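Side-chain contacts in alpha-actinin-like protein 1 (Schizosaccharomyces pombe, PDB 5BVR), which binds actin filaments and takes part in forming and organising the actin ring during cytokinesis and septation: residues 76-81 with 91-96; 85-90 with 108-113; 44-49 with 55-60. One frame throughout, in Å; residues are numbered along the deposited sequence.

Contact 1 (76-81 with 91-96)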
loop_
_atom_site.group_PDB
_atom_site.type_symbol
_atom_site.label_atom_id
_atom_site.label_comp_id
_atom_site.label_asym_id
_atom_site.label_seq_id
_atom_site.Cartn_x
_atom_site.Cartn_y
_atom_site.Cartn_z
ATOM N N LYS A 76 -12.967 19.803 -1.654
ATOM C CA LYS A 76 -12.536 19.838 -0.250
ATOM C C LYS A 76 -11.358 18.893 -0.022
ATOM O O LYS A 76 -10.356 19.266 0.589
ATOM C CB LYS A 76 -13.708 19.455 0.664
ATOM C CG LYS A 76 -13.391 19.430 2.128
ATOM C CD LYS A 76 -14.646 19.090 2.905
ATOM C CE LYS A 76 -14.373 18.898 4.365
ATOM N NZ LYS A 76 -14.155 20.220 5.004
ATOM N N ALA A 77 -11.476 17.674 -0.530
ATOM C CA ALA A 77 -10.405 16.692 -0.394
ATOM C C ALA A 77 -9.125 17.162 -1.064
ATOM O O ALA A 77 -8.043 17.049 -0.489
ATOM C CB ALA A 77 -10.841 15.377 -0.978
ATOM N N LEU A 78 -9.246 17.646 -2.297
ATOM C CA LEU A 78 -8.068 18.054 -3.048
ATOM C C LEU A 78 -7.398 19.237 -2.380
ATOM O O LEU A 78 -6.168 19.287 -2.312
ATOM C CB LEU A 78 -8.422 18.352 -4.510
ATOM C CG LEU A 78 -8.999 17.189 -5.322
ATOM C CD1 LEU A 78 -9.215 17.617 -6.762
ATOM C CD2 LEU A 78 -8.112 15.977 -5.271
ATOM N N GLU A 79 -8.189 20.164 -1.859
ATOM C CA GLU A 79 -7.609 21.316 -1.193
ATOM C C GLU A 79 -6.867 20.869 0.063
ATOM O O GLU A 79 -5.779 21.389 0.348
ATOM C CB GLU A 79 -8.683 22.368 -0.889
ATOM C CG GLU A 79 -9.137 23.114 -2.146
ATOM C CD GLU A 79 -7.978 23.777 -2.883
ATOM O OE1 GLU A 79 -7.131 24.418 -2.217
ATOM O OE2 GLU A 79 -7.904 23.638 -4.123
ATOM N N TYR A 80 -7.407 19.890 0.795
ATOM C CA TYR A 80 -6.700 19.363 1.970
ATOM C C TYR A 80 -5.350 18.760 1.556
ATOM O O TYR A 80 -4.307 19.036 2.158
ATOM C CB TYR A 80 -7.551 18.334 2.712
ATOM C CG TYR A 80 -6.779 17.667 3.823
ATOM C CD1 TYR A 80 -6.592 18.304 5.045
ATOM C CD2 TYR A 80 -6.190 16.426 3.629
ATOM C CE1 TYR A 80 -5.864 17.705 6.047
ATOM C CE2 TYR A 80 -5.463 15.818 4.629
ATOM C CZ TYR A 80 -5.305 16.463 5.834
ATOM O OH TYR A 80 -4.569 15.841 6.825
ATOM N N ILE A 81 -5.374 17.942 0.514
ATOM C CA ILE A 81 -4.155 17.312 0.013
ATOM C C ILE A 81 -3.096 18.352 -0.380
ATOM O O ILE A 81 -1.910 18.247 0.012
ATOM C CB ILE A 81 -4.498 16.377 -1.160
ATOM C CG1 ILE A 81 -5.345 15.206 -0.633
ATOM C CG2 ILE A 81 -3.225 15.852 -1.835
ATOM C CD1 ILE A 81 -5.992 14.355 -1.745
ATOM N N ILE A 91 -4.752 17.140 -11.865
ATOM C CA ILE A 91 -6.014 16.552 -11.422
ATOM C C ILE A 91 -6.937 17.627 -10.858
ATOM O O ILE A 91 -6.511 18.500 -10.107
ATOM C CB ILE A 91 -5.814 15.407 -10.397
ATOM C CG1 ILE A 91 -7.107 14.601 -10.246
ATOM C CG2 ILE A 91 -5.301 15.940 -9.069
ATOM C CD1 ILE A 91 -6.928 13.269 -9.549
ATOM N N GLY A 92 -8.210 17.566 -11.228
ATOM C CA GLY A 92 -9.191 18.490 -10.697
ATOM C C GLY A 92 -10.391 17.687 -10.262
ATOM O O GLY A 92 -10.463 16.499 -10.523
ATOM N N PRO A 93 -11.339 18.331 -9.585
ATOM C CA PRO A 93 -12.477 17.600 -9.015
ATOM C C PRO A 93 -13.272 16.766 -10.021
ATOM O O PRO A 93 -13.703 15.669 -9.677
ATOM C CB PRO A 93 -13.334 18.716 -8.419
ATOM C CG PRO A 93 -12.327 19.734 -8.031
ATOM C CD PRO A 93 -11.318 19.737 -9.143
ATOM N N ALA A 94 -13.484 17.289 -11.224
ATOM C CA ALA A 94 -14.278 16.571 -12.207
ATOM C C ALA A 94 -13.590 15.276 -12.639
ATOM O O ALA A 94 -14.268 14.305 -13.005
ATOM C CB ALA A 94 -14.586 17.458 -13.425
ATOM N N ASP A 95 -12.260 15.231 -12.567
ATOM C CA ASP A 95 -11.551 14.007 -12.927
ATOM C C ASP A 95 -11.930 12.865 -11.995
ATOM O O ASP A 95 -11.958 11.687 -12.388
ATOM C CB ASP A 95 -10.044 14.232 -12.881
ATOM C CG ASP A 95 -9.571 15.251 -13.903
ATOM O OD1 ASP A 95 -10.003 15.161 -15.083
ATOM O OD2 ASP A 95 -8.775 16.135 -13.530
ATOM N N ILE A 96 -12.193 13.201 -10.734
ATOM C CA ILE A 96 -12.595 12.209 -9.752
ATOM C C ILE A 96 -14.092 11.916 -9.866
ATOM O O ILE A 96 -14.499 10.758 -9.905
ATOM C CB ILE A 96 -12.176 12.628 -8.320
ATOM C CG1 ILE A 96 -10.643 12.761 -8.255
ATOM C CG2 ILE A 96 -12.667 11.629 -7.310
ATOM C CD1 ILE A 96 -10.131 13.443 -7.022
#
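Leu78, on helix 67-83, is the residue of 76-81 that reaches the chain at 91-96, and both of its methyls are used. Just before it in sequence, Ala77 instead packs on Leu45 and Leu49 of helix 43-53. At Leu78 the side chain sets CG beside its backbone N and opposite the carbonyl carbon (chi1 -61°), which carries the fork out from the helix toward the start of helix 93-97. One branch, CD1, comes down on the peptide link between Gly92 and Pro93, 3.7 Å from Gly92 C and 3.6 Å from Pro93 N. The same methyl lies 3.8 Å from the ring carbon CD of Pro93. The other branch, CD2, meets Ile96 CD1 tip to tip at 3.7 Å, so the fork spans the first turn of the short helix. Further on, Tyr80 turns to Glu55, and Ile81 packs on Met86, Leu88 and Leu111.

The turn that Leu78 touches is held from within. Asp95 OD2 accepts the backbone N-H of Gly92 at 2.8 Å, on the anti side of the carboxylate and 20° out of its plane, which ties the residue before Pro93 to the first turn. Ile96 also rests on Val74 and Leu107, and Leu78 on Leu107. The hydrogen bond of Asp95 lies within 91-96 and does not link the two segments. They meet by van der Waals packing of methyls on a methyl, a proline ring and a peptide link, which implies that shape and burial hold this part of the actin-binding region against helix 67-83.

Contact 2 (85-90 with 108-113); sequences GMPLTN and IWTLIL
Met86 and Thr110 make the close part of this contact, where the loop 85-90, after helix 67-83, touches one turn of helix 101-117. The two side chains run past each other in opposite senses, and the methyl CG2 of Thr110 lies along the Met86 chain, 3.8 Å from CG and 4.0 Å from SD. Thr110 presents that methyl because CG2 stands opposite its own backbone N, with OG1 on the N side (chi1 -68°). Beyond it, the sulfur of Met86 sits 4.0 Å from Leu111 CD2, the two side chains crossing at roughly a right angle. Met86 and Leu111 are buried here: Leu111 also meets Leu45, Leu48, Leu49 and Ile52 of helix 43-53, and Met86 reaches Ile81 and Phe115.

Toward Pro87 the contact slackens. The ring of this exposed proline comes no nearer than 4.2 Å, from its CD to Thr110 CG2, and water takes over the polar link. One water donates to Pro87 O at 2.7 Å and lies 2.6 Å from Thr110 OG1, hydrogen-bonded to both. Thr110 is thus two-sided, its CG2 on Met86 and its OG1 on the water. The same hydroxyl bonds to Gly106 O, one turn back in its helix. The contact joins loop and helix within the first calponin-homology domain, and the second half of 85-90 and nearly all of 108-113 fall within its actin-binding region.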
loop_
_atom_site.group_PDB
_atom_site.type_symbol
_atom_site.label_atom_id
_atom_site.label_comp_id
_atom_site.label_asym_id
_atom_site.label_seq_id
_atom_site.Cartn_x
_atom_site.Cartn_y
_atom_site.Cartn_z
ATOM N N GLY A 85 1.049 20.006 1.160
ATOM C CA GLY A 85 2.212 20.057 0.291
ATOM C C GLY A 85 2.360 18.924 -0.700
ATOM O O GLY A 85 3.448 18.709 -1.241
ATOM N N MET A 86 1.276 18.203 -0.967
ATOM C CA MET A 86 1.324 17.137 -1.951
ATOM C C MET A 86 0.945 17.666 -3.299
ATOM O O MET A 86 -0.005 18.451 -3.409
ATOM C CB MET A 86 0.359 16.011 -1.597
ATOM C CG MET A 86 0.917 15.012 -0.624
ATOM S SD MET A 86 -0.336 13.991 0.118
ATOM C CE MET A 86 -1.140 15.117 1.248
ATOM N N PRO A 87 1.634 17.183 -4.347
ATOM C CA PRO A 87 1.340 17.596 -5.722
ATOM C C PRO A 87 -0.009 17.075 -6.186
ATOM O O PRO A 87 -0.288 15.887 -6.004
ATOM C CB PRO A 87 2.441 16.905 -6.526
ATOM C CG PRO A 87 2.759 15.679 -5.734
ATOM C CD PRO A 87 2.625 16.087 -4.305
ATOM N N LEU A 88 -0.833 17.947 -6.750
ATOM C CA LEU A 88 -2.006 17.508 -7.495
ATOM C C LEU A 88 -1.825 17.925 -8.938
ATOM O O LEU A 88 -2.615 18.684 -9.502
ATOM C CB LEU A 88 -3.287 18.069 -6.893
ATOM C CG LEU A 88 -3.561 17.487 -5.501
ATOM C CD1 LEU A 88 -4.876 17.989 -4.966
ATOM C CD2 LEU A 88 -3.545 15.957 -5.501
ATOM N N THR A 89 -0.744 17.407 -9.508
ATOM C CA THR A 89 -0.386 17.651 -10.889
ATOM C C THR A 89 -1.469 17.127 -11.820
ATOM O O THR A 89 -1.706 15.922 -11.906
ATOM C CB THR A 89 0.976 16.994 -11.239
ATOM O OG1 THR A 89 1.197 17.061 -12.653
ATOM C CG2 THR A 89 1.034 15.524 -10.792
ATOM N N ASN A 90 -2.138 18.051 -12.498
ATOM C CA ASN A 90 -3.068 17.696 -13.558
ATOM C C ASN A 90 -4.266 16.867 -13.073
ATOM O O ASN A 90 -4.744 15.994 -13.788
ATOM C CB ASN A 90 -2.334 16.953 -14.691
ATOM C CG ASN A 90 -1.476 17.877 -15.544
ATOM O OD1 ASN A 90 -1.112 18.979 -15.127
ATOM N ND2 ASN A 90 -1.154 17.426 -16.753
ATOM N N ILE A 108 -4.130 8.224 -5.467
ATOM C CA ILE A 108 -4.004 7.283 -4.372
ATOM C C ILE A 108 -2.523 6.989 -4.112
ATOM O O ILE A 108 -2.102 6.921 -2.958
ATOM C CB ILE A 108 -4.810 6.007 -4.619
ATOM C CG1 ILE A 108 -6.296 6.369 -4.676
ATOM C CG2 ILE A 108 -4.533 4.980 -3.521
ATOM C CD1 ILE A 108 -7.152 5.275 -5.147
ATOM N N TRP A 109 -1.719 6.847 -5.158
ATOM C CA TRP A 109 -0.289 6.647 -4.935
ATOM C C TRP A 109 0.323 7.825 -4.165
ATOM O O TRP A 109 1.094 7.634 -3.235
ATOM C CB TRP A 109 0.472 6.420 -6.240
ATOM C CG TRP A 109 1.955 6.360 -6.009
ATOM C CD1 TRP A 109 2.889 7.238 -6.481
ATOM C CD2 TRP A 109 2.664 5.417 -5.189
ATOM N NE1 TRP A 109 4.138 6.886 -6.030
ATOM C CE2 TRP A 109 4.028 5.771 -5.237
ATOM C CE3 TRP A 109 2.277 4.303 -4.435
ATOM C CZ2 TRP A 109 5.008 5.057 -4.553
ATOM C CZ3 TRP A 109 3.247 3.588 -3.763
ATOM C CH2 TRP A 109 4.600 3.966 -3.826
ATOM N N THR A 110 -0.073 9.044 -4.507
ATOM C CA THR A 110 0.427 10.209 -3.806
ATOM C C THR A 110 0.133 10.100 -2.299
ATOM O O THR A 110 0.985 10.432 -1.471
ATOM C CB THR A 110 -0.192 11.485 -4.414
ATOM O OG1 THR A 110 0.333 11.644 -5.738
ATOM C CG2 THR A 110 0.192 12.721 -3.618
ATOM N N LEU A 111 -1.057 9.597 -1.971
ATOM C CA LEU A 111 -1.473 9.426 -0.579
ATOM C C LEU A 111 -0.711 8.283 0.097
ATOM O O LEU A 111 -0.295 8.414 1.226
ATOM C CB LEU A 111 -2.983 9.204 -0.483
ATOM C CG LEU A 111 -3.858 10.325 -1.076
ATOM C CD1 LEU A 111 -5.315 9.977 -0.885
ATOM C CD2 LEU A 111 -3.547 11.653 -0.430
ATOM N N ILE A 112 -0.498 7.179 -0.621
ATOM C CA ILE A 112 0.284 6.074 -0.067
ATOM C C ILE A 112 1.692 6.575 0.205
ATOM O O ILE A 112 2.281 6.329 1.264
ATOM C CB ILE A 112 0.263 4.860 -1.035
ATOM C CG1 ILE A 112 -1.124 4.245 -1.044
ATOM C CG2 ILE A 112 1.276 3.793 -0.581
ATOM C CD1 ILE A 112 -1.348 3.238 -2.182
ATOM N N LEU A 113 2.250 7.301 -0.740
ATOM C CA LEU A 113 3.629 7.752 -0.589
ATOM C C LEU A 113 3.754 8.670 0.615
ATOM O O LEU A 113 4.666 8.527 1.425
ATOM C CB LEU A 113 4.086 8.467 -1.859
ATOM C CG LEU A 113 5.540 8.948 -1.837
ATOM C CD1 LEU A 113 6.508 7.795 -1.552
ATOM C CD2 LEU A 113 5.866 9.615 -3.170
HETATM O O HOH W 1 -0.914 13.506 -7.093
#

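Contact 3 (44-49 with 55-60)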
loop_
_atom_site.group_PDB
_atom_site.type_symbol
_atom_site.label_atom_id
_atom_site.label_comp_id
_atom_site.label_asym_id
_atom_site.label_seq_id
_atom_site.Cartn_x
_atom_site.Cartn_y
_atom_site.Cartn_z
ATOM N N LEU A 44 -15.802 8.975 0.450
ATOM C CA LEU A 44 -14.799 8.015 0.916
ATOM C C LEU A 44 -13.399 8.605 0.860
ATOM O O LEU A 44 -12.542 8.279 1.692
ATOM C CB LEU A 44 -14.878 6.714 0.141
ATOM C CG LEU A 44 -16.144 5.889 0.383
ATOM C CD1 LEU A 44 -16.050 4.589 -0.365
ATOM C CD2 LEU A 44 -16.436 5.634 1.867
ATOM N N LEU A 45 -13.155 9.483 -0.107
ATOM C CA LEU A 45 -11.878 10.179 -0.154
ATOM C C LEU A 45 -11.707 11.075 1.075
ATOM O O LEU A 45 -10.680 11.061 1.737
ATOM C CB LEU A 45 -11.766 10.984 -1.440
ATOM C CG LEU A 45 -10.459 11.696 -1.734
ATOM C CD1 LEU A 45 -9.299 10.701 -1.693
ATOM C CD2 LEU A 45 -10.564 12.378 -3.102
ATOM N N ILE A 46 -12.727 11.846 1.420
ATOM C CA ILE A 46 -12.637 12.664 2.619
ATOM C C ILE A 46 -12.396 11.810 3.851
ATOM O O ILE A 46 -11.519 12.120 4.667
ATOM C CB ILE A 46 -13.903 13.493 2.792
ATOM C CG1 ILE A 46 -13.923 14.605 1.742
ATOM C CG2 ILE A 46 -14.009 14.089 4.223
ATOM C CD1 ILE A 46 -15.287 15.295 1.612
ATOM N N GLN A 47 -13.166 10.738 3.989
ATOM C CA GLN A 47 -13.011 9.861 5.136
ATOM C C GLN A 47 -11.617 9.222 5.169
ATOM O O GLN A 47 -10.996 9.156 6.238
ATOM C CB GLN A 47 -14.119 8.812 5.160
ATOM C CG GLN A 47 -15.494 9.448 5.414
ATOM C CD GLN A 47 -16.657 8.470 5.349
ATOM O OE1 GLN A 47 -16.685 7.557 4.530
ATOM N NE2 GLN A 47 -17.625 8.666 6.226
ATOM N N LEU A 48 -11.117 8.755 4.031
ATOM C CA LEU A 48 -9.740 8.252 3.960
ATOM C C LEU A 48 -8.748 9.280 4.514
ATOM O O LEU A 48 -7.886 8.958 5.342
ATOM C CB LEU A 48 -9.343 7.888 2.524
ATOM C CG LEU A 48 -7.893 7.412 2.365
ATOM C CD1 LEU A 48 -7.685 6.050 3.000
ATOM C CD2 LEU A 48 -7.517 7.382 0.895
ATOM N N LEU A 49 -8.873 10.524 4.068
ATOM C CA LEU A 49 -7.943 11.573 4.455
ATOM C C LEU A 49 -7.985 11.838 5.960
ATOM O O LEU A 49 -6.949 12.048 6.584
ATOM C CB LEU A 49 -8.215 12.851 3.666
ATOM C CG LEU A 49 -7.879 12.744 2.182
ATOM C CD1 LEU A 49 -8.493 13.919 1.407
ATOM C CD2 LEU A 49 -6.365 12.685 1.940
ATOM N N GLU A 55 -6.841 13.842 11.073
ATOM C CA GLU A 55 -7.469 15.150 11.208
ATOM C C GLU A 55 -8.954 15.100 10.919
ATOM O O GLU A 55 -9.430 14.273 10.160
ATOM C CB GLU A 55 -6.817 16.160 10.271
ATOM C CG GLU A 55 -5.392 16.488 10.609
ATOM C CD GLU A 55 -4.814 17.497 9.654
ATOM O OE1 GLU A 55 -5.353 18.626 9.603
ATOM O OE2 GLU A 55 -3.840 17.146 8.944
ATOM N N ASN A 56 -9.682 16.006 11.544
ATOM C CA ASN A 56 -11.089 16.177 11.276
ATOM C C ASN A 56 -11.222 17.209 10.183
ATOM O O ASN A 56 -10.858 18.369 10.376
ATOM C CB ASN A 56 -11.762 16.677 12.537
ATOM C CG ASN A 56 -13.267 16.628 12.454
ATOM O OD1 ASN A 56 -13.866 17.010 11.446
ATOM N ND2 ASN A 56 -13.894 16.151 13.521
ATOM N N LEU A 57 -11.736 16.790 9.031
ATOM C CA LEU A 57 -11.867 17.684 7.886
ATOM C C LEU A 57 -13.163 18.505 7.961
ATOM O O LEU A 57 -13.419 19.321 7.093
ATOM C CB LEU A 57 -11.773 16.890 6.571
ATOM C CG LEU A 57 -10.386 16.761 5.915
ATOM C CD1 LEU A 57 -9.378 16.137 6.856
ATOM C CD2 LEU A 57 -10.460 15.961 4.618
ATOM N N GLY A 58 -13.975 18.290 8.994
ATOM C CA GLY A 58 -15.164 19.099 9.200
ATOM C C GLY A 58 -16.347 18.701 8.333
ATOM O O GLY A 58 -16.452 17.565 7.878
ATOM N N ARG A 59 -17.255 19.640 8.098
ATOM C CA ARG A 59 -18.507 19.286 7.452
ATOM C C ARG A 59 -18.362 19.147 5.937
ATOM O O ARG A 59 -17.535 19.792 5.304
ATOM C CB ARG A 59 -19.627 20.258 7.839
ATOM C CG ARG A 59 -20.615 19.614 8.815
ATOM C CD ARG A 59 -21.676 20.572 9.318
ATOM N NE ARG A 59 -22.015 21.582 8.319
ATOM C CZ ARG A 59 -21.615 22.853 8.351
ATOM N NH1 ARG A 59 -20.862 23.311 9.344
ATOM N NH2 ARG A 59 -21.984 23.679 7.380
ATOM N N TYR A 60 -19.150 18.249 5.376
ATOM C CA TYR A 60 -19.192 18.066 3.930
ATOM C C TYR A 60 -20.563 17.530 3.596
ATOM O O TYR A 60 -21.379 17.310 4.495
ATOM C CB TYR A 60 -18.088 17.121 3.461
ATOM C CG TYR A 60 -18.114 15.772 4.124
ATOM C CD1 TYR A 60 -17.423 15.555 5.308
ATOM C CD2 TYR A 60 -18.830 14.711 3.587
ATOM C CE1 TYR A 60 -17.437 14.325 5.933
ATOM C CE2 TYR A 60 -18.838 13.470 4.198
ATOM C CZ TYR A 60 -18.138 13.284 5.380
ATOM O OH TYR A 60 -18.122 12.065 6.025
#
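The loop that follows helix 43-53 in the first calponin-homology domain folds back on that helix, and it contains an Asx turn at Asn56. Asn56 OD1 accepts the backbone N-H of Gly58 at 2.8 Å, in the carbonyl plane, closing a turn around Leu57. Leu57 and Tyr60 are the residues of the loop that carry the contact.

Ile46 serves both. Its branch methyl CG2 lies over a face of the Tyr60 ring, 4.2 Å from the centroid and 27° off the ring normal, a CH-pi contact displaced toward CD1 and CE1. The other arm ends in CD1, which sits 3.8 Å from Tyr60 CG, at the root of the ring. CG1 leaves beside the backbone N and CG2 points opposite to it (chi1 -72°), and both arms come to lie on the same face of the ring. At the far end, the phenol oxygen comes to the side chain of Gln47, with OH 3.4 Å from NE2; the extended glutamine crosses the tyrosine at about a right angle, and the amide and ring planes are 78° apart. Replacing Tyr60 with an alanine would probably uncover Ile46 CG2 and CD1, leave a gap between helix and loop, and take away the oxygen next to the Gln47 amide.

Leu57 fills in nearer the end of the helix. Its CD2 is 4.0 Å from Ile46 CG2 and equally 4.0 Å from Leu49 CB, with the backbone oxygen of Ile46 close by. Glu50, on the same helix, accepts the N-H of Leu57. This connection, an irregular loop packed on the helix it follows before the next begins, is part of the all-helical calponin-homology fold.

All three contacts lie in the first of the two calponin-homology domains, on helices 43-53, 67-83, 93-97 and 101-117 and the loops between them. Contact 3 closes first along the chain; contacts 1 and 2 follow and interleave, as 85-90 falls between the two segments of contact 1. The centres of contacts 1 and 2 are about 11 Å apart, those of 1 and 3 about 12 Å, and those of 2 and 3 about 16 Å. Helix 67-83 carries one segment of contact 1 and touches both the loop of contact 2 and helix 43-53 of contact 3. Helices 43-53 and 101-117 also meet, so the core joins the actin-binding region to the earlier helix.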